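Local structure of fusarinine C esterase sidJ (Aspergillus fumigatus, 6GUP) at residues Thr25-Leu39 and Leu58-Leu72. The protein is an alpha/beta-hydrolase-fold esterase that hydrolyses the ester bonds of the siderophore fusarinine C, yielding fusarinine and iron. Numbering follows the deposited sequence.
Sequences TFEYTTTTTRKPHSL and LAHALQPTEWSLFTL
The ammonium of K35 is held by the turn that follows helix 55-61: NZ bonds to T65 O at 2.7 Å and Q63 O at 3.0 Å, above both carbonyl planes, with weaker bonds to L62 O and W67 O. A bend at chi2 (-69°) folds the lysine chain past S68 CB and brings NZ to this cluster of backbone oxygens. At the far end of strand 67-72, T71 O takes T25 OG1 at 2.6 Å and F26 N at 2.8 Å, from opposite faces of its carbonyl plane. With CG anti to the backbone N (chi1 -176°) and the chain extended beyond, E27 runs alongside F70 and carries its carboxylate on to S68: CG lies over the ring face, 3.9 Å from the centroid, and OE2 accepts S68 OG on its anti side at 3.0 Å. K104 of helix 86-108 also bonds S68 OG. The other sheet face carries L69 CD2 over one face of the Y28 ring, with F26 CE2 over the opposite face, and H37 CB pressed on the six-membered ring of W67, 3.4 Å from its centroid. A water bridges Y28 O and L69 N. Strand 67-72 pairs antiparallel with 24-28 and parallel with 37-42, to which helix 55-61 connects it in a right-handed beta-alpha-beta crossover of the alpha/beta-hydrolase fold; helix 86-108 packs on the E27 and S38 face, helix 335-353 against H37 and W67.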
ATOM      1  N   THR A  25       4.676  -8.087  -4.532  1.00 36.45           N
ATOM      2  CA  THR A  25       5.953  -7.562  -5.006  1.00 37.79           C
ATOM      3  C   THR A  25       5.886  -7.390  -6.527  1.00 37.42           C
ATOM      4  O   THR A  25       5.434  -8.293  -7.238  1.00 37.07           O
ATOM      5  CB  THR A  25       7.158  -8.436  -4.566  1.00 39.38           C
ATOM      6  OG1 THR A  25       8.377  -7.872  -5.065  1.00 40.59           O
ATOM      7  CG2 THR A  25       7.040  -9.880  -5.050  1.00 39.76           C
ATOM      8  N   PHE A  26       6.302  -6.215  -7.003  1.00 36.06           N
ATOM      9  CA  PHE A  26       6.259  -5.875  -8.427  1.00 35.82           C
ATOM     10  C   PHE A  26       7.641  -6.037  -9.055  1.00 36.61           C
ATOM     11  O   PHE A  26       8.591  -5.369  -8.647  1.00 36.34           O
ATOM     12  CB  PHE A  26       5.759  -4.441  -8.626  1.00 35.37           C
ATOM     13  CG  PHE A  26       5.845  -3.963 -10.051  1.00 36.86           C
ATOM     14  CD1 PHE A  26       4.971  -4.450 -11.018  1.00 37.89           C
ATOM     15  CD2 PHE A  26       6.808  -3.033 -10.431  1.00 37.31           C
ATOM     16  CE1 PHE A  26       5.055  -4.012 -12.334  1.00 37.90           C
ATOM     17  CE2 PHE A  26       6.894  -2.593 -11.744  1.00 38.54           C
ATOM     18  CZ  PHE A  26       6.016  -3.083 -12.696  1.00 38.92           C
ATOM     19  N   GLU A  27       7.729  -6.911 -10.057  1.00 37.94           N
ATOM     20  CA  GLU A  27       8.967  -7.163 -10.792  1.00 39.27           C
ATOM     21  C   GLU A  27       8.988  -6.301 -12.047  1.00 39.51           C
ATOM     22  O   GLU A  27       8.070  -6.382 -12.856  1.00 39.73           O
ATOM     23  CB  GLU A  27       9.046  -8.638 -11.191  1.00 39.98           C
ATOM     24  CG  GLU A  27      10.348  -9.047 -11.873  1.00 42.37           C
ATOM     25  CD  GLU A  27      10.378 -10.507 -12.292  1.00 43.53           C
ATOM     26  OE1 GLU A  27       9.317 -11.169 -12.306  1.00 44.69           O
ATOM     27  OE2 GLU A  27      11.479 -10.999 -12.616  1.00 46.39           O
ATOM     28  N   TYR A  28      10.044  -5.509 -12.221  1.00 40.16           N
ATOM     29  CA  TYR A  28      10.200  -4.665 -13.408  1.00 42.51           C
ATOM     30  C   TYR A  28      10.796  -5.529 -14.505  1.00 46.31           C
ATOM     31  O   TYR A  28      11.875  -6.095 -14.324  1.00 48.51           O
ATOM     32  CB  TYR A  28      11.136  -3.482 -13.141  1.00 41.96           C
ATOM     33  CG  TYR A  28      10.590  -2.443 -12.185  1.00 42.97           C
ATOM     34  CD1 TYR A  28      10.456  -2.718 -10.824  1.00 43.82           C
ATOM     35  CD2 TYR A  28      10.226  -1.172 -12.635  1.00 45.51           C
ATOM     36  CE1 TYR A  28       9.966  -1.768  -9.943  1.00 45.63           C
ATOM     37  CE2 TYR A  28       9.734  -0.215 -11.755  1.00 48.00           C
ATOM     38  CZ  TYR A  28       9.603  -0.519 -10.413  1.00 48.87           C
ATOM     39  OH  TYR A  28       9.115   0.427  -9.542  1.00 51.29           O
ATOM     40  N   THR A  29      10.099  -5.637 -15.632  1.00 50.73           N
ATOM     41  CA  THR A  29      10.593  -6.427 -16.759  1.00 57.19           C
ATOM     42  C   THR A  29       9.884  -6.058 -18.057  1.00 61.04           C
ATOM     43  O   THR A  29       8.659  -5.902 -18.088  1.00 59.81           O
ATOM     44  CB  THR A  29      10.487  -7.953 -16.498  1.00 63.61           C
ATOM     45  OG1 THR A  29      10.953  -8.677 -17.646  1.00 65.04           O
ATOM     46  CG2 THR A  29       9.056  -8.383 -16.172  1.00 68.17           C
ATOM     47  N   THR A  30      10.677  -5.906 -19.115  1.00 66.52           N
ATOM     48  CA  THR A  30      10.173  -5.630 -20.455  1.00 75.82           C
ATOM     49  C   THR A  30      10.454  -6.752 -21.460  1.00 84.09           C
ATOM     50  O   THR A  30       9.956  -6.679 -22.587  1.00 85.22           O
ATOM     51  CB  THR A  30      10.788  -4.329 -21.018  1.00 79.82           C
ATOM     52  OG1 THR A  30      12.209  -4.477 -21.146  1.00 80.32           O
ATOM     53  CG2 THR A  30      10.487  -3.147 -20.109  1.00 81.21           C
ATOM     54  N   THR A  31      11.219  -7.784 -21.078  1.00 92.64           N
ATOM     55  CA  THR A  31      11.765  -8.715 -22.078  1.00100.45           C
ATOM     56  C   THR A  31      11.876 -10.201 -21.692  1.00105.51           C
ATOM     57  O   THR A  31      11.759 -10.592 -20.528  1.00104.54           O
ATOM     58  CB  THR A  31      13.130  -8.192 -22.603  1.00 99.05           C
ATOM     59  OG1 THR A  31      13.678  -9.101 -23.569  1.00 99.19           O
ATOM     60  CG2 THR A  31      14.125  -7.980 -21.467  1.00 97.19           C
ATOM     61  N   THR A  32      12.107 -10.998 -22.736  1.00113.30           N
ATOM     62  CA  THR A  32      12.324 -12.451 -22.693  1.00116.06           C
ATOM     63  C   THR A  32      13.592 -12.880 -21.944  1.00110.11           C
ATOM     64  O   THR A  32      13.677 -14.018 -21.476  1.00106.45           O
ATOM     65  CB  THR A  32      12.465 -12.992 -24.139  1.00118.73           C
ATOM     66  OG1 THR A  32      11.615 -12.251 -25.024  1.00119.25           O
ATOM     67  CG2 THR A  32      12.115 -14.469 -24.234  1.00116.52           C
ATOM     68  N   THR A  33      14.562 -11.967 -21.853  1.00105.45           N
ATOM     69  CA  THR A  33      15.925 -12.258 -21.384  1.00 99.14           C
ATOM     70  C   THR A  33      15.985 -12.994 -20.045  1.00 88.08           C
ATOM     71  O   THR A  33      15.100 -12.850 -19.197  1.00 86.43           O
ATOM     72  CB  THR A  33      16.772 -10.970 -21.239  1.00102.70           C
ATOM     73  OG1 THR A  33      16.161 -10.095 -20.288  1.00101.62           O
ATOM     74  CG2 THR A  33      16.920 -10.235 -22.571  1.00103.87           C
ATOM     75  N   ARG A  34      17.054 -13.766 -19.873  1.00 80.02           N
ATOM     76  CA  ARG A  34      17.255 -14.586 -18.681  1.00 75.41           C
ATOM     77  C   ARG A  34      17.631 -13.699 -17.488  1.00 68.83           C
ATOM     78  O   ARG A  34      18.456 -12.793 -17.621  1.00 67.57           O
ATOM     79  CB  ARG A  34      18.348 -15.626 -18.945  1.00 76.55           C
ATOM     80  CG  ARG A  34      18.298 -16.843 -18.039  1.00 78.54           C
ATOM     81  CD  ARG A  34      19.480 -17.769 -18.287  1.00 79.79           C
ATOM     82  NE  ARG A  34      20.004 -18.323 -17.039  1.00 82.45           N
ATOM     83  CZ  ARG A  34      19.485 -19.350 -16.360  1.00 85.22           C
ATOM     84  NH1 ARG A  34      18.396 -19.991 -16.787  1.00 87.85           N
ATOM     85  NH2 ARG A  34      20.069 -19.744 -15.230  1.00 82.94           N
ATOM     86  N   LYS A  35      17.015 -13.971 -16.337  1.00 63.32           N
ATOM     87  CA  LYS A  35      17.166 -13.164 -15.123  1.00 57.31           C
ATOM     88  C   LYS A  35      17.299 -14.071 -13.901  1.00 53.43           C
ATOM     89  O   LYS A  35      16.406 -14.104 -13.056  1.00 52.44           O
ATOM     90  CB  LYS A  35      15.946 -12.255 -14.926  1.00 57.13           C
ATOM     91  CG  LYS A  35      15.661 -11.281 -16.049  1.00 57.25           C
ATOM     92  CD  LYS A  35      16.709 -10.193 -16.149  1.00 58.53           C
ATOM     93  CE  LYS A  35      16.264  -9.157 -17.161  1.00 58.24           C
ATOM     94  NZ  LYS A  35      17.286  -8.115 -17.439  1.00 58.11           N
ATOM     95  N   PRO A  36      18.415 -14.812 -13.791  1.00 51.13           N
ATOM     96  CA  PRO A  36      18.607 -15.677 -12.619  1.00 49.31           C
ATOM     97  C   PRO A  36      18.789 -14.919 -11.292  1.00 46.88           C
ATOM     98  O   PRO A  36      18.527 -15.486 -10.229  1.00 46.58           O
ATOM     99  CB  PRO A  36      19.870 -16.473 -12.972  1.00 49.05           C
ATOM    100  CG  PRO A  36      20.604 -15.617 -13.943  1.00 48.65           C
ATOM    101  CD  PRO A  36      19.563 -14.863 -14.713  1.00 50.24           C
ATOM    102  N   HIS A  37      19.215 -13.655 -11.365  1.00 44.37           N
ATOM    103  CA  HIS A  37      19.523 -12.843 -10.186  1.00 42.87           C
ATOM    104  C   HIS A  37      18.422 -11.820  -9.899  1.00 42.07           C
ATOM    105  O   HIS A  37      17.665 -11.439 -10.797  1.00 40.51           O
ATOM    106  CB  HIS A  37      20.866 -12.142 -10.393  1.00 42.49           C
ATOM    107  CG  HIS A  37      21.943 -13.049 -10.906  1.00 43.93           C
ATOM    108  ND1 HIS A  37      22.364 -14.164 -10.216  1.00 44.45           N
ATOM    109  CD2 HIS A  37      22.677 -13.011 -12.044  1.00 45.01           C
ATOM    110  CE1 HIS A  37      23.311 -14.775 -10.903  1.00 45.35           C
ATOM    111  NE2 HIS A  37      23.522 -14.095 -12.016  1.00 45.34           N
ATOM    112  N   SER A  38      18.352 -11.379  -8.641  1.00 41.48           N
ATOM    113  CA  SER A  38      17.257 -10.536  -8.149  1.00 40.56           C
ATOM    114  C   SER A  38      17.749  -9.414  -7.238  1.00 36.87           C
ATOM    115  O   SER A  38      18.550  -9.653  -6.334  1.00 36.08           O
ATOM    116  CB  SER A  38      16.260 -11.394  -7.369  1.00 41.51           C
ATOM    117  OG  SER A  38      15.748 -12.440  -8.172  1.00 42.24           O
ATOM    118  N   LEU A  39      17.258  -8.199  -7.483  1.00 33.99           N
ATOM    119  CA  LEU A  39      17.471  -7.056  -6.595  1.00 33.38           C
ATOM    120  C   LEU A  39      16.127  -6.661  -5.983  1.00 31.72           C
ATOM    121  O   LEU A  39      15.255  -6.145  -6.686  1.00 31.77           O
ATOM    122  CB  LEU A  39      18.072  -5.878  -7.372  1.00 33.08           C
ATOM    123  CG  LEU A  39      18.377  -4.591  -6.593  1.00 33.10           C
ATOM    124  CD1 LEU A  39      19.420  -4.838  -5.514  1.00 32.52           C
ATOM    125  CD2 LEU A  39      18.844  -3.492  -7.534  1.00 32.73           C
ATOM    126  N   LEU A  58      17.077   2.995 -12.863  1.00 41.30           N
ATOM    127  CA  LEU A  58      17.684   1.727 -12.444  1.00 41.48           C
ATOM    128  C   LEU A  58      17.108   0.545 -13.227  1.00 42.86           C
ATOM    129  O   LEU A  58      17.859  -0.295 -13.719  1.00 42.69           O
ATOM    130  CB  LEU A  58      17.500   1.508 -10.934  1.00 40.29           C
ATOM    131  CG  LEU A  58      18.061   0.225 -10.303  1.00 39.71           C
ATOM    132  CD1 LEU A  58      19.543   0.037 -10.603  1.00 40.27           C
ATOM    133  CD2 LEU A  58      17.824   0.239  -8.802  1.00 38.69           C
ATOM    134  N   ALA A  59      15.781   0.493 -13.341  1.00 43.59           N
ATOM    135  CA  ALA A  59      15.099  -0.541 -14.134  1.00 42.24           C
ATOM    136  C   ALA A  59      15.521  -0.512 -15.607  1.00 44.45           C
ATOM    137  O   ALA A  59      15.737  -1.565 -16.212  1.00 45.76           O
ATOM    138  CB  ALA A  59      13.589  -0.395 -14.017  1.00 39.71           C
ATOM    139  N   HIS A  60      15.636   0.692 -16.168  1.00 48.31           N
ATOM    140  CA  HIS A  60      16.126   0.884 -17.540  1.00 53.65           C
ATOM    141  C   HIS A  60      17.567   0.384 -17.718  1.00 52.52           C
ATOM    142  O   HIS A  60      17.888  -0.233 -18.736  1.00 52.54           O
ATOM    143  CB  HIS A  60      16.025   2.363 -17.942  1.00 61.45           C
ATOM    144  CG  HIS A  60      16.466   2.648 -19.345  1.00 68.91           C
ATOM    145  ND1 HIS A  60      15.937   1.997 -20.439  1.00 72.76           N
ATOM    146  CD2 HIS A  60      17.378   3.521 -19.833  1.00 73.75           C
ATOM    147  CE1 HIS A  60      16.511   2.451 -21.539  1.00 75.44           C
ATOM    148  NE2 HIS A  60      17.389   3.377 -21.199  1.00 75.53           N
ATOM    149  N   ALA A  61      18.417   0.652 -16.727  1.00 49.86           N
ATOM    150  CA  ALA A  61      19.820   0.213 -16.749  1.00 47.64           C
ATOM    151  C   ALA A  61      19.996  -1.299 -16.562  1.00 47.50           C
ATOM    152  O   ALA A  61      20.948  -1.878 -17.092  1.00 47.64           O
ATOM    153  CB  ALA A  61      20.626   0.966 -15.699  1.00 46.69           C
ATOM    154  N   LEU A  62      19.092  -1.930 -15.807  1.00 47.71           N
ATOM    155  CA  LEU A  62      19.133  -3.385 -15.578  1.00 48.46           C
ATOM    156  C   LEU A  62      18.506  -4.237 -16.703  1.00 50.86           C
ATOM    157  O   LEU A  62      18.532  -5.467 -16.617  1.00 50.96           O
ATOM    158  CB  LEU A  62      18.467  -3.735 -14.235  1.00 47.40           C
ATOM    159  CG  LEU A  62      19.099  -3.174 -12.955  1.00 46.78           C
ATOM    160  CD1 LEU A  62      18.195  -3.449 -11.762  1.00 46.58           C
ATOM    161  CD2 LEU A  62      20.490  -3.736 -12.709  1.00 48.24           C
ATOM    162  N   GLN A  63      17.945  -3.601 -17.738  1.00 55.38           N
ATOM    163  CA  GLN A  63      17.382  -4.319 -18.904  1.00 59.94           C
ATOM    164  C   GLN A  63      18.356  -5.289 -19.606  1.00 58.66           C
ATOM    165  O   GLN A  63      18.009  -6.457 -19.800  1.00 60.49           O
ATOM    166  CB  GLN A  63      16.786  -3.339 -19.933  1.00 66.28           C
ATOM    167  CG  GLN A  63      15.390  -2.839 -19.589  1.00 74.40           C
ATOM    168  CD  GLN A  63      14.867  -1.797 -20.567  1.00 80.06           C
ATOM    169  OE1 GLN A  63      15.372  -1.658 -21.682  1.00 82.13           O
ATOM    170  NE2 GLN A  63      13.843  -1.062 -20.149  1.00 80.29           N
ATOM    171  N   PRO A  64      19.568  -4.820 -19.986  1.00 58.26           N
ATOM    172  CA  PRO A  64      20.555  -5.732 -20.596  1.00 58.06           C
ATOM    173  C   PRO A  64      21.179  -6.792 -19.666  1.00 56.55           C
ATOM    174  O   PRO A  64      21.768  -7.754 -20.163  1.00 57.12           O
ATOM    175  CB  PRO A  64      21.649  -4.777 -21.106  1.00 59.68           C
ATOM    176  CG  PRO A  64      21.496  -3.546 -20.285  1.00 59.61           C
ATOM    177  CD  PRO A  64      20.021  -3.417 -20.061  1.00 59.38           C
ATOM    178  N   THR A  65      21.048  -6.624 -18.350  1.00 52.15           N
ATOM    179  CA  THR A  65      21.751  -7.461 -17.369  1.00 49.62           C
ATOM    180  C   THR A  65      20.986  -8.753 -17.053  1.00 48.44           C
ATOM    181  O   THR A  65      19.886  -8.975 -17.564  1.00 47.67           O
ATOM    182  CB  THR A  65      22.002  -6.678 -16.056  1.00 48.55           C
ATOM    183  OG1 THR A  65      20.755  -6.412 -15.399  1.00 49.42           O
ATOM    184  CG2 THR A  65      22.721  -5.356 -16.331  1.00 48.34           C
ATOM    185  N   GLU A  66      21.588  -9.592 -16.208  1.00 47.52           N
ATOM    186  CA  GLU A  66      20.944 -10.801 -15.670  1.00 49.74           C
ATOM    187  C   GLU A  66      20.223 -10.565 -14.322  1.00 48.54           C
ATOM    188  O   GLU A  66      19.854 -11.526 -13.640  1.00 47.66           O
ATOM    189  CB  GLU A  66      21.980 -11.931 -15.542  1.00 53.77           C
ATOM    190  CG  GLU A  66      22.368 -12.562 -16.873  1.00 60.73           C
ATOM    191  CD  GLU A  66      23.145 -13.856 -16.707  1.00 66.14           C
ATOM    192  OE1 GLU A  66      24.122 -13.871 -15.930  1.00 68.14           O
ATOM    193  OE2 GLU A  66      22.778 -14.857 -17.359  1.00 68.62           O
ATOM    194  N   TRP A  67      20.018  -9.297 -13.952  1.00 46.15           N
ATOM    195  CA  TRP A  67      19.285  -8.918 -12.741  1.00 43.96           C
ATOM    196  C   TRP A  67      17.919  -8.345 -13.100  1.00 44.20           C
ATOM    197  O   TRP A  67      17.812  -7.541 -14.032  1.00 43.19           O
ATOM    198  CB  TRP A  67      20.062  -7.853 -11.967  1.00 40.96           C
ATOM    199  CG  TRP A  67      21.386  -8.313 -11.471  1.00 38.77           C
ATOM    200  CD1 TRP A  67      22.561  -8.333 -12.165  1.00 38.14           C
ATOM    201  CD2 TRP A  67      21.680  -8.819 -10.166  1.00 37.61           C
ATOM    202  NE1 TRP A  67      23.570  -8.824 -11.374  1.00 37.85           N
ATOM    203  CE2 TRP A  67      23.058  -9.132 -10.141  1.00 37.84           C
ATOM    204  CE3 TRP A  67      20.914  -9.040  -9.013  1.00 37.05           C
ATOM    205  CZ2 TRP A  67      23.687  -9.654  -9.004  1.00 37.76           C
ATOM    206  CZ3 TRP A  67      21.541  -9.562  -7.882  1.00 37.05           C
ATOM    207  CH2 TRP A  67      22.915  -9.864  -7.890  1.00 38.49           C
ATOM    208  N   SER A  68      16.884  -8.760 -12.369  1.00 44.35           N
ATOM    209  CA  SER A  68      15.567  -8.120 -12.441  1.00 45.33           C
ATOM    210  C   SER A  68      15.276  -7.415 -11.115  1.00 42.03           C
ATOM    211  O   SER A  68      15.601  -7.930 -10.043  1.00 40.28           O
ATOM    212  CB  SER A  68      14.470  -9.136 -12.774  1.00 48.17           C
ATOM    213  OG  SER A  68      14.183  -9.981 -11.676  1.00 48.20           O
ATOM    214  N   LEU A  69      14.664  -6.237 -11.209  1.00 39.40           N
ATOM    215  CA  LEU A  69      14.380  -5.392 -10.050  1.00 37.35           C
ATOM    216  C   LEU A  69      13.004  -5.727  -9.477  1.00 36.39           C
ATOM    217  O   LEU A  69      12.035  -5.841 -10.226  1.00 37.12           O
ATOM    218  CB  LEU A  69      14.425  -3.917 -10.466  1.00 35.94           C
ATOM    219  CG  LEU A  69      14.107  -2.839  -9.425  1.00 35.19           C
ATOM    220  CD1 LEU A  69      15.125  -2.838  -8.298  1.00 35.64           C
ATOM    221  CD2 LEU A  69      14.059  -1.477 -10.097  1.00 33.50           C
ATOM    222  N   PHE A  70      12.936  -5.879  -8.153  1.00 35.80           N
ATOM    223  CA  PHE A  70      11.675  -6.038  -7.424  1.00 35.95           C
ATOM    224  C   PHE A  70      11.484  -4.892  -6.439  1.00 36.07           C
ATOM    225  O   PHE A  70      12.449  -4.414  -5.840  1.00 36.15           O
ATOM    226  CB  PHE A  70      11.665  -7.337  -6.620  1.00 35.37           C
ATOM    227  CG  PHE A  70      11.565  -8.580  -7.451  1.00 35.07           C
ATOM    228  CD1 PHE A  70      12.691  -9.103  -8.074  1.00 35.42           C
ATOM    229  CD2 PHE A  70      10.354  -9.253  -7.583  1.00 35.85           C
ATOM    230  CE1 PHE A  70      12.609 -10.262  -8.831  1.00 36.29           C
ATOM    231  CE2 PHE A  70      10.266 -10.415  -8.336  1.00 37.25           C
ATOM    232  CZ  PHE A  70      11.394 -10.918  -8.964  1.00 37.13           C
ATOM    233  N   THR A  71      10.234  -4.467  -6.280  1.00 34.99           N
ATOM    234  CA  THR A  71       9.806  -3.617  -5.166  1.00 34.38           C
ATOM    235  C   THR A  71       8.652  -4.342  -4.484  1.00 35.06           C
ATOM    236  O   THR A  71       8.076  -5.256  -5.074  1.00 35.23           O
ATOM    237  CB  THR A  71       9.343  -2.231  -5.647  1.00 36.83           C
ATOM    238  OG1 THR A  71       8.292  -2.377  -6.611  1.00 36.77           O
ATOM    239  CG2 THR A  71      10.499  -1.469  -6.275  1.00 37.56           C
ATOM    240  N   LEU A  72       8.314  -3.955  -3.253  1.00 34.92           N
ATOM    241  CA  LEU A  72       7.277  -4.673  -2.498  1.00 35.87           C
ATOM    242  C   LEU A  72       6.474  -3.819  -1.528  1.00 36.25           C
ATOM    243  O   LEU A  72       6.882  -2.716  -1.155  1.00 35.74           O
ATOM    244  CB  LEU A  72       7.883  -5.869  -1.743  1.00 36.74           C
ATOM    245  CG  LEU A  72       8.506  -5.653  -0.355  1.00 35.96           C
ATOM    246  CD1 LEU A  72       8.959  -6.982   0.226  1.00 36.80           C
ATOM    247  CD2 LEU A  72       9.659  -4.663  -0.407  1.00 34.42           C
TER
HETATM  248  O   HOH W   1      14.293  -5.010 -13.883  1.00 46.49           O